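Side-chain contact in protein yesU (Bacillus subtilis, PDB 1OQ1), which is of unknown function but has a galectin-like fold, a sandwich of antiparallel sheets that might suit it to binding carbohydrate: residues Gly31-Ser34 against Ser39-Leu42. Numbering follows the deposited sequence.
Sequences GQIS and SLHL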
ATOM      1  N   GLY A  31       6.972  14.033   0.451  1.00  9.86           N
ATOM      2  CA  GLY A  31       6.335  13.706  -0.809  1.00  9.64           C
ATOM      3  C   GLY A  31       5.887  14.966  -1.522  1.00 12.08           C
ATOM      4  O   GLY A  31       5.599  15.983  -0.890  1.00 12.20           O
ATOM      5  N   GLN A  32       5.832  14.901  -2.846  1.00 12.78           N
ATOM      6  CA  GLN A  32       5.407  16.037  -3.649  1.00 16.41           C
ATOM      7  C   GLN A  32       4.157  15.603  -4.411  1.00 15.81           C
ATOM      8  O   GLN A  32       4.157  14.559  -5.060  1.00 14.47           O
ATOM      9  CB  GLN A  32       6.527  16.423  -4.614  1.00 21.83           C
ATOM     10  CG  GLN A  32       6.367  17.779  -5.264  1.00 30.63           C
ATOM     11  CD  GLN A  32       7.633  18.222  -5.970  1.00 35.20           C
ATOM     12  OE1 GLN A  32       7.688  19.306  -6.548  1.00 39.51           O
ATOM     13  NE2 GLN A  32       8.662  17.381  -5.924  1.00 37.67           N
ATOM     14  N   ILE A  33       3.101  16.405  -4.321  1.00 15.31           N
ATOM     15  CA  ILE A  33       1.829  16.106  -4.974  1.00 16.82           C
ATOM     16  C   ILE A  33       1.560  16.975  -6.202  1.00 17.90           C
ATOM     17  O   ILE A  33       1.762  18.191  -6.172  1.00 16.29           O
ATOM     18  CB  ILE A  33       0.665  16.287  -3.972  1.00 17.43           C
ATOM     19  CG1 ILE A  33       0.813  15.285  -2.826  1.00 16.98           C
ATOM     20  CG2 ILE A  33      -0.670  16.124  -4.675  1.00 18.00           C
ATOM     21  CD1 ILE A  33      -0.115  15.542  -1.663  1.00 18.37           C
ATOM     22  N   SER A  34       1.093  16.338  -7.273  1.00 16.07           N
ATOM     23  CA  SER A  34       0.775  17.017  -8.525  1.00 18.35           C
ATOM     24  C   SER A  34      -0.416  16.322  -9.185  1.00 18.46           C
ATOM     25  O   SER A  34      -0.629  15.127  -8.981  1.00 16.82           O
ATOM     26  CB  SER A  34       1.979  16.971  -9.465  1.00 19.95           C
ATOM     27  OG  SER A  34       1.591  17.234 -10.799  1.00 27.57           O
ATOM     28  N   SER A  39      -4.641  13.328 -12.712  1.00 14.09           N
ATOM     29  CA  SER A  39      -4.291  12.079 -12.049  1.00 12.51           C
ATOM     30  C   SER A  39      -3.244  12.391 -10.985  1.00 11.72           C
ATOM     31  O   SER A  39      -2.435  13.298 -11.158  1.00 12.30           O
ATOM     32  CB  SER A  39      -3.731  11.082 -13.063  1.00 14.13           C
ATOM     33  OG  SER A  39      -2.597  11.615 -13.725  1.00 17.72           O
ATOM     34  N   LEU A  40      -3.259  11.639  -9.889  1.00  9.57           N
ATOM     35  CA  LEU A  40      -2.308  11.870  -8.806  1.00  8.41           C
ATOM     36  C   LEU A  40      -0.877  11.477  -9.159  1.00  9.47           C
ATOM     37  O   LEU A  40      -0.583  10.305  -9.404  1.00  8.66           O
ATOM     38  CB  LEU A  40      -2.734  11.106  -7.547  1.00  8.16           C
ATOM     39  CG  LEU A  40      -1.746  11.152  -6.372  1.00  8.65           C
ATOM     40  CD1 LEU A  40      -1.623  12.577  -5.863  1.00  9.23           C
ATOM     41  CD2 LEU A  40      -2.220  10.242  -5.256  1.00 10.41           C
ATOM     42  N   HIS A  41       0.006  12.471  -9.187  1.00  9.15           N
ATOM     43  CA  HIS A  41       1.419  12.238  -9.458  1.00  7.82           C
ATOM     44  C   HIS A  41       2.135  12.383  -8.122  1.00  8.02           C
ATOM     45  O   HIS A  41       2.008  13.413  -7.460  1.00 10.22           O
ATOM     46  CB  HIS A  41       1.978  13.283 -10.426  1.00 10.45           C
ATOM     47  CG  HIS A  41       1.526  13.111 -11.841  1.00 12.88           C
ATOM     48  ND1 HIS A  41       2.380  12.734 -12.855  1.00 15.03           N
ATOM     49  CD2 HIS A  41       0.310  13.275 -12.413  1.00 14.43           C
ATOM     50  CE1 HIS A  41       1.710  12.674 -13.992  1.00 14.55           C
ATOM     51  NE2 HIS A  41       0.453  12.998 -13.751  1.00 16.11           N
ATOM     52  N   LEU A  42       2.858  11.348  -7.707  1.00  7.40           N
ATOM     53  CA  LEU A  42       3.602  11.416  -6.454  1.00  7.39           C
ATOM     54  C   LEU A  42       5.098  11.358  -6.745  1.00  7.62           C
ATOM     55  O   LEU A  42       5.575  10.444  -7.425  1.00  7.31           O
ATOM     56  CB  LEU A  42       3.211  10.264  -5.515  1.00  7.27           C
ATOM     57  CG  LEU A  42       1.815  10.326  -4.885  1.00  7.60           C
ATOM     58  CD1 LEU A  42       1.620   9.128  -3.958  1.00  8.70           C
ATOM     59  CD2 LEU A  42       1.652  11.628  -4.108  1.00  8.70           C
TER
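S34 and H41 face each other as an antiparallel hydrogen-bonded pair. S34 O accepts from H41 N at 2.7 Å in a nearly straight bond (168° at the hydrogen), although the donor is tilted from the carbonyl plane. The return bond, S34 N to H41 O, is longer at 3.1 Å and more bent, with the donor in the carbonyl plane. L42 CA makes a CA-H...O contact with Q32 O, at 3.5 Å. These strands form a β-hairpin at one side of the galectin-like sandwich; strand 40-44 pairs on its other side with 209-222. I33 and L42, the adjacent non-hydrogen-bonded pair, run alongside each other, with I33 CG1 4.0 Å from L42 CD2. With CG1 beside the backbone N (chi1 -63°), I33 CG2 is set opposite N, where it reaches L40 CD1 at 3.9 Å. F53 and F51 of strand 51-54 touch I33 and L42 respectively. On the opposite face S34 CB sits 3.8 Å from H41 CB; S34 O, already bonded to H41 N, also lies against H41 CB (3.5 Å), at the imidazole edge near its plane. The D36 carbonyl oxygen takes a hydrogen bond from S39 OG and a weak one from H41 NE2.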